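Local coordinates for protein purine nucleosidase, (IunH-1) (Sulfolobus solfataricus, PDB 3T8J) that belongs to the nucleosidase family of mixed alpha/beta proteins, assembles from four copies of its chain and holds a sodium ion at inner strand ends of its sheet, at residues E35-Y40 against A161-W166; E76-K81 against R222-T227; Q97-H100 against I106-A109; D238-A243 against K298-K303; L273-R276 against T281-S284. All coordinates share one frame; numbering follows the deposited sequence.

Contact 1 (E35-Y40 against A161-W166); sequences EGNISY and AEFNIW
With CG of Phe163 anti to the backbone N (chi1 -175°), the ring leaves its helix straight for the loop 35-40, where the Asn37 side chain, its CG anti to the carbonyl carbon (chi1 -77°), turns the amide to meet it. Two neighbouring ring atoms do the touching. Phe163 CZ presents the ring edge to the bare backbone of Gly36, with Gly36 C in the ring plane and 3.6 Å from CZ. Asn37 OD1 lies 3.6 Å from Phe163 CE2, and the amide and ring planes are only 14° apart. The contact is thus one of shape, a glycine backbone and an amide set against an aromatic rim, buried in the chain. The helix bearing the ring is secured at its start: the Glu162 carboxylate caps it, OE2 accepting from Asn164 N at 2.8 Å and OE1 from Ile165 N at 3.1 Å, while OE1 also takes Gly149 N. On the loop side Asn37 N bonds to Asp9 OD1, a sodium ligand, and the Asn37 side chain lies about 5 Å from the ion. Loop 35-40 joins strand 27-33 to helix 40-53, with His79 of helix 76-79 packed on Asn37, and helix 163-167 presents Phe163 to it.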
# COMPACT_ATOMS: atom_id res chain seq x y z
N GLU A 35 1.89 24.44 -9.25
CA GLU A 35 0.51 24.14 -8.80
C GLU A 35 0.42 24.14 -7.28
O GLU A 35 1.40 23.78 -6.58
CB GLU A 35 0.02 22.78 -9.37
CG GLU A 35 0.45 21.54 -8.60
CD GLU A 35 1.89 21.09 -8.82
OE1 GLU A 35 2.51 21.52 -9.81
OE2 GLU A 35 2.36 20.25 -8.00
N GLY A 36 -0.74 24.50 -6.75
CA GLY A 36 -1.00 24.38 -5.32
C GLY A 36 -2.23 25.17 -4.88
O GLY A 36 -3.34 24.78 -5.17
N ASN A 37 -1.99 26.22 -4.12
CA ASN A 37 -3.04 26.92 -3.37
C ASN A 37 -4.26 27.32 -4.19
O ASN A 37 -5.39 27.13 -3.72
CB ASN A 37 -2.48 28.21 -2.78
CG ASN A 37 -1.61 28.00 -1.54
OD1 ASN A 37 -1.86 27.11 -0.72
ND2 ASN A 37 -0.61 28.86 -1.39
N ILE A 38 -4.05 27.91 -5.36
CA ILE A 38 -5.19 28.41 -6.17
C ILE A 38 -4.98 28.11 -7.66
O ILE A 38 -3.93 27.58 -8.06
CB ILE A 38 -5.44 29.93 -5.95
CG1 ILE A 38 -4.31 30.75 -6.57
CG2 ILE A 38 -5.65 30.25 -4.47
CD1 ILE A 38 -4.61 32.23 -6.67
N SER A 39 -5.92 28.48 -8.50
CA SER A 39 -5.80 28.27 -9.94
C SER A 39 -4.43 28.73 -10.45
O SER A 39 -3.97 29.86 -10.18
CB SER A 39 -6.92 29.00 -10.68
OG SER A 39 -6.48 29.54 -11.91
N TYR A 40 -3.78 27.84 -11.18
CA TYR A 40 -2.39 28.06 -11.63
C TYR A 40 -2.21 29.36 -12.43
O TYR A 40 -1.28 30.12 -12.18
CB TYR A 40 -1.94 26.84 -12.43
CG TYR A 40 -0.63 26.93 -13.18
CD1 TYR A 40 0.56 26.52 -12.61
CD2 TYR A 40 -0.60 27.37 -14.50
CE1 TYR A 40 1.75 26.59 -13.35
CE2 TYR A 40 0.57 27.42 -15.23
CZ TYR A 40 1.73 27.03 -14.66
OH TYR A 40 2.88 27.07 -15.46
N ALA A 161 -1.26 15.33 7.34
CA ALA A 161 -0.32 15.80 6.33
C ALA A 161 -0.45 17.31 6.07
O ALA A 161 -1.58 17.89 6.14
CB ALA A 161 -0.48 15.01 5.02
N GLU A 162 0.66 17.91 5.71
CA GLU A 162 0.79 19.30 5.33
C GLU A 162 0.66 19.46 3.81
O GLU A 162 1.09 18.62 3.02
CB GLU A 162 2.12 19.85 5.85
CG GLU A 162 2.40 21.29 5.53
CD GLU A 162 2.93 21.49 4.13
OE1 GLU A 162 3.66 20.59 3.62
OE2 GLU A 162 2.67 22.57 3.56
N PHE A 163 0.03 20.57 3.39
CA PHE A 163 -0.34 20.80 2.01
C PHE A 163 0.78 20.67 0.97
O PHE A 163 0.61 19.96 -0.02
CB PHE A 163 -0.97 22.20 1.90
CG PHE A 163 -1.52 22.52 0.55
CD1 PHE A 163 -2.76 22.01 0.17
CD2 PHE A 163 -0.84 23.35 -0.33
CE1 PHE A 163 -3.30 22.32 -1.08
CE2 PHE A 163 -1.38 23.67 -1.56
CZ PHE A 163 -2.63 23.17 -1.93
N ASN A 164 1.90 21.36 1.17
CA ASN A 164 2.95 21.37 0.13
C ASN A 164 3.44 19.95 -0.19
O ASN A 164 3.59 19.59 -1.35
CB ASN A 164 4.14 22.23 0.54
CG ASN A 164 3.82 23.71 0.50
OD1 ASN A 164 2.84 24.13 -0.13
ND2 ASN A 164 4.66 24.53 1.18
N ILE A 165 3.68 19.15 0.86
CA ILE A 165 4.14 17.77 0.65
C ILE A 165 3.02 16.90 0.08
O ILE A 165 3.23 16.11 -0.86
CB ILE A 165 4.69 17.16 1.95
CG1 ILE A 165 5.77 18.05 2.58
CG2 ILE A 165 5.24 15.70 1.73
CD1 ILE A 165 6.99 18.29 1.68
N TRP A 166 1.79 17.05 0.62
CA TRP A 166 0.65 16.26 0.16
C TRP A 166 0.32 16.48 -1.35
O TRP A 166 -0.06 15.53 -2.05
CB TRP A 166 -0.59 16.61 1.03
CG TRP A 166 -1.84 15.89 0.62
CD1 TRP A 166 -2.30 14.68 1.08
CD2 TRP A 166 -2.82 16.36 -0.32
NE1 TRP A 166 -3.48 14.34 0.45
CE2 TRP A 166 -3.81 15.36 -0.42
CE3 TRP A 166 -2.93 17.51 -1.11
CZ2 TRP A 166 -4.91 15.49 -1.26
CZ3 TRP A 166 -4.03 17.63 -1.94
CH2 TRP A 166 -5.00 16.62 -2.01

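Contact 2 (E76-K81 against R222-T227); sequences EKVHGK and RQYSST
Val78 CG2 sits over one face of the Tyr224 ring in a CH-pi contact, 3.9 Å from the centroid and 29° off the normal, and comes within 3.5 Å of Tyr224 CE2. Val78 CA lies above the same face, so the valine backbone and one methyl share it. Tyr224 CG is anti to the backbone N (chi1 -179°), which sends the ring at helix 76-79. Lys77 adds two touches: its O approaches Tyr224 CD1 to 3.4 Å, and its extended chain runs out until CE is 3.6 Å from Tyr224 OH. A water then joins the two polar ends, accepting from Lys77 NZ at 3.0 Å and donating to Tyr224 OH at 2.8 Å. Both ends also reach Asp280 of the second subunit, OH meeting its carboxylate and NZ its backbone O, so the contact edge is a piece of the subunit interface. Behind this shell, Lys77 O is bonded to His220 NE2, one turn before Tyr224. Val78 O, by contrast, is buried here with no partner in the model. Helix 76-79, a single turn followed by Gly80, whose positive phi leaves the helix, thereby lies against the last turn of helix 209-227, held from behind by the Arg222-Asp197 salt bridge.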
# COMPACT_ATOMS: atom_id res chain seq x y z
N GLU A 76 -8.94 27.46 -2.66
CA GLU A 76 -9.45 28.83 -2.70
C GLU A 76 -10.37 29.13 -1.51
O GLU A 76 -10.55 30.29 -1.14
CB GLU A 76 -10.09 29.16 -4.06
CG GLU A 76 -9.02 29.26 -5.18
CD GLU A 76 -9.54 29.06 -6.59
OE1 GLU A 76 -10.75 29.24 -6.82
OE2 GLU A 76 -8.74 28.73 -7.49
N LYS A 77 -10.94 28.09 -0.87
CA LYS A 77 -11.71 28.32 0.37
C LYS A 77 -10.81 28.90 1.48
O LYS A 77 -11.26 29.66 2.35
CB LYS A 77 -12.43 27.05 0.83
CG LYS A 77 -11.52 25.91 1.35
CD LYS A 77 -12.31 24.68 1.72
CE LYS A 77 -11.42 23.52 2.17
NZ LYS A 77 -12.29 22.34 2.57
N VAL A 78 -9.53 28.51 1.47
CA VAL A 78 -8.59 28.92 2.49
C VAL A 78 -8.04 30.32 2.20
O VAL A 78 -7.92 31.14 3.12
CB VAL A 78 -7.40 27.90 2.57
CG1 VAL A 78 -6.32 28.39 3.55
CG2 VAL A 78 -7.88 26.48 2.96
N HIS A 79 -7.69 30.60 0.95
CA HIS A 79 -6.93 31.81 0.57
C HIS A 79 -7.73 32.85 -0.22
O HIS A 79 -7.22 33.92 -0.51
CB HIS A 79 -5.69 31.44 -0.27
CG HIS A 79 -4.76 30.48 0.40
ND1 HIS A 79 -3.84 30.88 1.35
CD2 HIS A 79 -4.62 29.14 0.28
CE1 HIS A 79 -3.18 29.82 1.78
NE2 HIS A 79 -3.64 28.75 1.16
N GLY A 80 -8.97 32.53 -0.56
CA GLY A 80 -9.77 33.35 -1.50
C GLY A 80 -9.53 32.95 -2.95
O GLY A 80 -8.51 32.35 -3.28
N LYS A 81 -10.47 33.30 -3.83
CA LYS A 81 -10.32 32.95 -5.25
C LYS A 81 -9.02 33.45 -5.85
O LYS A 81 -8.43 32.79 -6.72
CB LYS A 81 -11.51 33.44 -6.10
CG LYS A 81 -11.47 32.89 -7.56
CD LYS A 81 -12.74 33.27 -8.34
CE LYS A 81 -12.72 32.75 -9.79
NZ LYS A 81 -13.20 31.34 -9.90
N ARG A 222 -7.16 34.84 7.58
CA ARG A 222 -7.31 34.92 9.03
C ARG A 222 -8.67 34.39 9.52
O ARG A 222 -8.75 33.61 10.50
CB ARG A 222 -7.09 36.36 9.49
CG ARG A 222 -7.13 36.56 10.99
CD ARG A 222 -6.89 38.03 11.37
NE ARG A 222 -6.82 38.20 12.84
CZ ARG A 222 -5.73 37.96 13.58
NH1 ARG A 222 -4.59 37.55 13.04
NH2 ARG A 222 -5.79 38.13 14.90
N GLN A 223 -9.75 34.79 8.86
CA GLN A 223 -11.07 34.28 9.22
C GLN A 223 -11.13 32.76 9.11
O GLN A 223 -11.65 32.09 10.00
CB GLN A 223 -12.18 34.93 8.35
CG GLN A 223 -13.61 34.72 8.84
CD GLN A 223 -14.20 33.32 8.57
OE1 GLN A 223 -13.84 32.63 7.61
NE2 GLN A 223 -15.15 32.92 9.41
N TYR A 224 -10.57 32.21 8.02
CA TYR A 224 -10.65 30.78 7.80
C TYR A 224 -9.78 30.06 8.82
O TYR A 224 -10.19 29.05 9.41
CB TYR A 224 -10.18 30.42 6.38
CG TYR A 224 -10.26 28.95 6.10
CD1 TYR A 224 -11.37 28.40 5.49
CD2 TYR A 224 -9.20 28.10 6.42
CE1 TYR A 224 -11.47 27.05 5.25
CE2 TYR A 224 -9.29 26.75 6.18
CZ TYR A 224 -10.41 26.23 5.58
OH TYR A 224 -10.50 24.88 5.32
N SER A 225 -8.57 30.57 9.01
CA SER A 225 -7.63 29.90 9.93
C SER A 225 -8.18 29.80 11.35
O SER A 225 -8.01 28.79 12.04
CB SER A 225 -6.29 30.63 9.93
OG SER A 225 -5.65 30.52 8.66
N SER A 226 -8.86 30.86 11.78
CA SER A 226 -9.44 30.89 13.11
C SER A 226 -10.68 30.00 13.25
O SER A 226 -10.86 29.33 14.27
CB SER A 226 -9.78 32.34 13.50
OG SER A 226 -8.60 33.11 13.70
N THR A 227 -11.53 29.99 12.23
CA THR A 227 -12.79 29.25 12.31
C THR A 227 -12.67 27.74 12.05
O THR A 227 -13.41 26.95 12.66
CB THR A 227 -13.82 29.85 11.33
OG1 THR A 227 -13.35 29.71 9.99
CG2 THR A 227 -14.04 31.32 11.65
O HOH W 1 -13.04 23.63 5.17

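Contact 3 (Q97-H100 against I106-A109); sequences QEKH and IDLA
Lys99 and Asp107 face each other with CA atoms 10.7 Å apart, the lysine on an extended piece of backbone (phi/psi -65/136) just ahead of helix 101-111 and the aspartate in the body of that helix. The lysine supplies most of the reach across this separation. Its chain sets out straight and then bends twice near the end, at chi3 (-70°) and chi4, which brings the end of the chain near Asp107 OD2, the side chains crossing at a slant. Only one carboxylate oxygen comes near: Asp107 OD2 lies 3.8 Å from Lys99 CE and 3.9 Å from Lys99 NZ. The ion pair is long and both residues are exposed, so it is presumably weak. The neighbours place the loop. His100 stands at the N-cap, its ND1 taking Ala102 N, so the turn from loop to helix is set just after Lys99. Lys99 also rests on Tyr61, and Gln97 pairs through its backbone with Val60, which lays the loop beside strand 60-62 at the edge of the sheet. Helix 101-111 packs inward through Leu108 on strand 27-33 and through Ile106 on helix 125-133, while His100 meets Leu133 of the third subunit.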
# COMPACT_ATOMS: atom_id res chain seq x y z
N GLN A 97 7.71 34.63 -18.54
CA GLN A 97 8.64 34.05 -19.46
C GLN A 97 8.03 32.82 -20.13
O GLN A 97 7.13 32.19 -19.58
CB GLN A 97 9.93 33.63 -18.72
CG GLN A 97 10.62 34.77 -17.95
CD GLN A 97 11.09 35.89 -18.84
OE1 GLN A 97 11.79 35.66 -19.85
NE2 GLN A 97 10.74 37.12 -18.47
N GLU A 98 8.58 32.43 -21.28
CA GLU A 98 8.12 31.20 -21.98
C GLU A 98 8.77 29.92 -21.45
O GLU A 98 8.12 28.87 -21.39
CB GLU A 98 8.38 31.32 -23.48
CG GLU A 98 7.73 32.51 -24.12
CD GLU A 98 6.36 32.19 -24.69
OE1 GLU A 98 5.64 31.37 -24.07
OE2 GLU A 98 6.03 32.75 -25.76
N LYS A 99 10.01 30.01 -21.02
CA LYS A 99 10.78 28.85 -20.57
C LYS A 99 10.19 28.21 -19.30
O LYS A 99 9.80 28.92 -18.39
CB LYS A 99 12.22 29.28 -20.29
CG LYS A 99 13.16 28.17 -19.91
CD LYS A 99 14.59 28.69 -19.69
CE LYS A 99 15.27 29.13 -20.96
NZ LYS A 99 15.66 27.97 -21.82
N HIS A 100 10.10 26.88 -19.28
CA HIS A 100 9.62 26.14 -18.13
C HIS A 100 10.52 26.40 -16.93
O HIS A 100 11.74 26.40 -17.06
CB HIS A 100 9.61 24.62 -18.43
CG HIS A 100 8.81 23.79 -17.48
ND1 HIS A 100 9.19 23.56 -16.17
CD2 HIS A 100 7.66 23.09 -17.65
CE1 HIS A 100 8.30 22.78 -15.58
NE2 HIS A 100 7.35 22.50 -16.46
N ILE A 106 17.77 24.97 -13.75
CA ILE A 106 19.05 24.39 -14.19
C ILE A 106 20.00 25.50 -14.68
O ILE A 106 21.18 25.54 -14.28
CB ILE A 106 18.82 23.32 -15.26
CG1 ILE A 106 18.13 22.09 -14.66
CG2 ILE A 106 20.16 22.88 -15.89
CD1 ILE A 106 17.51 21.17 -15.71
N ASP A 107 19.50 26.41 -15.51
CA ASP A 107 20.33 27.50 -16.04
C ASP A 107 20.89 28.38 -14.91
O ASP A 107 22.06 28.76 -14.93
CB ASP A 107 19.51 28.35 -17.01
CG ASP A 107 19.32 27.67 -18.38
OD1 ASP A 107 20.05 26.70 -18.69
OD2 ASP A 107 18.47 28.15 -19.16
N LEU A 108 20.04 28.72 -13.95
CA LEU A 108 20.40 29.59 -12.82
C LEU A 108 21.37 28.89 -11.85
O LEU A 108 22.26 29.53 -11.28
CB LEU A 108 19.13 30.12 -12.14
CG LEU A 108 18.42 31.17 -12.99
CD1 LEU A 108 16.96 31.31 -12.52
CD2 LEU A 108 19.16 32.49 -13.01
N ALA A 109 21.20 27.59 -11.67
CA ALA A 109 22.11 26.79 -10.85
C ALA A 109 23.51 26.80 -11.46
O ALA A 109 24.51 26.81 -10.75
CB ALA A 109 21.57 25.35 -10.68

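Contact 4 (D238-A243 against K298-K303); sequences DAITTA and KSFMEK
Phe300 leaves its helix from CB with CG anti to the backbone N (chi1 168°), a course that carries the ring directly into helix 237-246. At the first ring atom, CG, the Ile240 side chain is already near, and CG1 of that residue proves to sit over the centre of the ring, 3.5 Å above its plane. Farther along one rim, Phe300 CD1 meets Ala243 CB at 3.7 Å, the methyl lying in the ring plane at the edge. Next, Phe300 CE1 approaches Ala239 O to 3.6 Å. At the tip, Phe300 CZ touches Ile240 CG1 at 3.6 Å and, more loosely, Ala239 CB at 4.1 Å. This is helix-on-helix packing in an alpha/beta fold: the two segments run nearly perpendicular, at 97°, with axes 10.4 Å apart, and one aromatic ring fills the crossing between small alanines and a branched isoleucine. The ring and the Ile240 side chain likewise cross at about a right angle, a CH-pi contact only 12° off the normal. Helix 237-246 is covered elsewhere by helix 12-23, where Thr242 rests on Leu20 and Leu21. The Thr242 hydroxyl is turned back onto its own helix, OG1 donating to Asp238 O at 2.8 Å from above the carbonyl plane.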
# COMPACT_ATOMS: atom_id res chain seq x y z
N ASP A 238 5.12 30.50 5.34
CA ASP A 238 6.17 30.87 4.38
C ASP A 238 7.02 32.03 4.88
O ASP A 238 8.24 32.03 4.71
CB ASP A 238 5.53 31.18 3.02
CG ASP A 238 4.64 30.07 2.54
OD1 ASP A 238 4.92 28.88 2.82
OD2 ASP A 238 3.60 30.36 1.89
N ALA A 239 6.40 33.01 5.52
CA ALA A 239 7.14 34.17 5.99
C ALA A 239 8.11 33.81 7.12
O ALA A 239 9.20 34.38 7.21
CB ALA A 239 6.17 35.31 6.40
N ILE A 240 7.73 32.86 7.98
CA ILE A 240 8.65 32.34 8.99
C ILE A 240 9.83 31.61 8.35
O ILE A 240 11.00 31.81 8.75
CB ILE A 240 7.93 31.46 10.03
CG1 ILE A 240 7.07 32.31 10.96
CG2 ILE A 240 8.95 30.66 10.88
CD1 ILE A 240 6.09 31.49 11.86
N THR A 241 9.55 30.77 7.35
CA THR A 241 10.60 30.05 6.64
C THR A 241 11.59 31.06 6.04
O THR A 241 12.80 30.91 6.15
CB THR A 241 10.02 29.16 5.53
OG1 THR A 241 9.09 28.23 6.12
CG2 THR A 241 11.13 28.39 4.78
N THR A 242 11.05 32.08 5.39
CA THR A 242 11.84 33.12 4.75
C THR A 242 12.67 33.92 5.76
O THR A 242 13.85 34.24 5.53
CB THR A 242 10.92 34.07 3.93
OG1 THR A 242 10.13 33.30 3.01
CG2 THR A 242 11.73 35.10 3.14
N ALA A 243 12.05 34.26 6.88
CA ALA A 243 12.73 35.02 7.94
C ALA A 243 13.92 34.23 8.48
O ALA A 243 14.98 34.80 8.73
CB ALA A 243 11.75 35.40 9.08
N LYS A 298 9.29 37.04 18.97
CA LYS A 298 9.55 38.47 19.04
C LYS A 298 10.45 38.90 17.88
O LYS A 298 10.16 39.88 17.20
CB LYS A 298 10.20 38.83 20.37
CG LYS A 298 10.57 40.30 20.50
CD LYS A 298 10.98 40.64 21.92
CE LYS A 298 11.48 42.07 22.05
NZ LYS A 298 11.96 42.39 23.42
N SER A 299 11.52 38.13 17.65
CA SER A 299 12.44 38.43 16.56
C SER A 299 11.75 38.35 15.20
O SER A 299 12.00 39.19 14.33
CB SER A 299 13.66 37.50 16.59
OG SER A 299 14.44 37.73 17.75
N PHE A 300 10.89 37.35 15.02
CA PHE A 300 10.17 37.20 13.76
C PHE A 300 9.26 38.40 13.51
O PHE A 300 9.28 38.99 12.44
CB PHE A 300 9.36 35.90 13.73
CG PHE A 300 8.39 35.85 12.60
CD1 PHE A 300 8.84 35.86 11.29
CD2 PHE A 300 7.03 35.83 12.83
CE1 PHE A 300 7.95 35.85 10.23
CE2 PHE A 300 6.13 35.83 11.78
CZ PHE A 300 6.59 35.85 10.47
N MET A 301 8.47 38.77 14.52
CA MET A 301 7.54 39.89 14.34
C MET A 301 8.24 41.22 14.13
O MET A 301 7.73 42.10 13.46
CB MET A 301 6.54 39.96 15.50
CG MET A 301 5.54 38.81 15.51
SD MET A 301 4.52 38.69 14.01
CE MET A 301 3.46 40.13 14.16
N GLU A 302 9.44 41.36 14.68
CA GLU A 302 10.25 42.55 14.39
C GLU A 302 10.55 42.67 12.89
O GLU A 302 10.51 43.79 12.35
CB GLU A 302 11.53 42.56 15.24
CG GLU A 302 11.24 42.81 16.71
CD GLU A 302 12.49 42.83 17.60
OE1 GLU A 302 13.57 42.38 17.14
OE2 GLU A 302 12.39 43.30 18.76
N LYS A 303 10.83 41.55 12.21
CA LYS A 303 11.05 41.55 10.76
C LYS A 303 9.78 41.92 10.02
O LYS A 303 9.82 42.62 9.01
CB LYS A 303 11.53 40.18 10.24
CG LYS A 303 12.95 39.77 10.55
CD LYS A 303 14.00 40.67 9.89
CE LYS A 303 15.42 40.10 10.03
NZ LYS A 303 15.63 39.43 11.38

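Contact 5 (L273-R276 against T281-S284); sequences LVDR and TSWS
Asp275 and the Ser282-Trp283 pair meet through one carboxylate oxygen that serves two donors. Asp275 OD2 accepts from Trp283 N at 2.8 Å, a fairly straight bond (156°) that arrives nearly along the C-O direction, and from the hydroxyl of Ser282, whose OG lies 2.7 Å away on the syn side and somewhat out of the carboxylate plane. Asp275 reaches them because its CG is anti to the backbone N (chi1 -170°), carrying the carboxylate off the strand end toward the returning loop. The other oxygen has its own partners: Asp275 OD1 takes Phe277 N, forming an Asx turn, and a water stands 2.7 Å from it. That water also lies 2.9 Å from Thr281 O, but its two protons cannot serve every acceptor around it, so neither bond is certain. The indole edge of Trp283 meets the strand, CZ3 lying 3.7 Å from Leu273 O and touching Leu273 CB at 3.8 Å. Partners outside complete the set: Ser284 OG bonds to Lys286 N, an ST turn, while Thr281 OG1 bonds to Ile157 O of the second subunit, whose Ile267 packs on Trp283. The Arg276 guanidinium forms a salt bridge with Asp278, and its NH1 bonds to Pro159 O of the second subunit. With Trp283 N, Ser282 OG and Phe277 N all donating to Asp275, the carboxylate is probably ionised, and its hydrogen bonds tie the loop after 277-280 back to edge strand 272-275.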
# COMPACT_ATOMS: atom_id res chain seq x y z
N LEU A 273 7.46 11.40 7.88
CA LEU A 273 7.71 10.44 8.96
C LEU A 273 9.16 10.61 9.41
O LEU A 273 10.06 10.38 8.62
CB LEU A 273 7.45 9.03 8.44
CG LEU A 273 6.06 8.89 7.78
CD1 LEU A 273 6.00 7.67 6.87
CD2 LEU A 273 4.90 8.96 8.79
N VAL A 274 9.33 10.99 10.68
CA VAL A 274 10.65 11.44 11.16
C VAL A 274 11.28 10.46 12.16
O VAL A 274 10.72 10.19 13.22
CB VAL A 274 10.54 12.82 11.79
CG1 VAL A 274 11.91 13.30 12.27
CG2 VAL A 274 9.97 13.85 10.78
N ASP A 275 12.44 9.90 11.78
CA ASP A 275 13.25 9.06 12.66
C ASP A 275 14.14 9.98 13.48
O ASP A 275 14.97 10.71 12.91
CB ASP A 275 14.03 8.05 11.81
CG ASP A 275 14.73 6.96 12.64
OD1 ASP A 275 14.81 7.10 13.87
OD2 ASP A 275 15.08 5.92 12.02
N ARG A 276 13.99 9.92 14.80
CA ARG A 276 14.74 10.72 15.77
C ARG A 276 15.91 9.92 16.36
O ARG A 276 16.64 10.42 17.25
CB ARG A 276 13.82 11.18 16.91
CG ARG A 276 12.45 11.75 16.48
CD ARG A 276 11.53 11.96 17.70
NE ARG A 276 11.25 10.69 18.35
CZ ARG A 276 10.35 9.80 17.93
NH1 ARG A 276 9.57 10.06 16.90
NH2 ARG A 276 10.26 8.64 18.59
N THR A 281 13.47 0.43 17.05
CA THR A 281 13.93 0.16 15.70
C THR A 281 14.17 1.50 15.01
O THR A 281 13.72 2.56 15.46
CB THR A 281 12.95 -0.70 14.88
OG1 THR A 281 11.76 0.07 14.59
CG2 THR A 281 12.54 -1.98 15.62
N SER A 282 14.91 1.46 13.91
CA SER A 282 15.27 2.68 13.18
C SER A 282 15.32 2.35 11.69
O SER A 282 15.61 1.22 11.28
CB SER A 282 16.58 3.26 13.71
OG SER A 282 17.08 4.37 12.97
N TRP A 283 14.96 3.33 10.89
CA TRP A 283 14.90 3.15 9.46
C TRP A 283 16.24 3.43 8.79
O TRP A 283 16.64 2.74 7.83
CB TRP A 283 13.85 4.08 8.88
CG TRP A 283 12.48 3.82 9.43
CD1 TRP A 283 11.92 2.62 9.76
CD2 TRP A 283 11.46 4.81 9.68
NE1 TRP A 283 10.62 2.80 10.21
CE2 TRP A 283 10.33 4.13 10.17
CE3 TRP A 283 11.42 6.20 9.54
CZ2 TRP A 283 9.14 4.80 10.51
CZ3 TRP A 283 10.25 6.86 9.86
CH2 TRP A 283 9.13 6.16 10.34
N SER A 284 16.91 4.47 9.27
CA SER A 284 18.25 4.86 8.82
C SER A 284 18.92 5.66 9.92
O SER A 284 18.25 6.35 10.69
CB SER A 284 18.22 5.71 7.55
OG SER A 284 19.51 5.96 7.02
O HOH W 2 14.61 5.28 15.90

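In the fold
The five contacts spread round one mixed sheet, and most lie well apart; contacts 1 and 2, centres 14 Å apart, touch. These two alternate along the chain, and Asn37 OD1 packs 3.1 Å from His79 NE2, so the loop after strand 27-33 and helix 76-79 are neighbours in the fold, with contact 1 the one beside the sodium ion. Contact 3 falls between the segments of both, in sequence, yet its centre is 33 Å from contact 2, across the chain's centre. Contact 4 follows on helices 237-246 and 297-308. Contact 5, within its span, sits about 25 Å from the chain centre at edge strand 272-275. Contacts 2 and 5 both lie at the interface with the second subunit in the four-chain assembly.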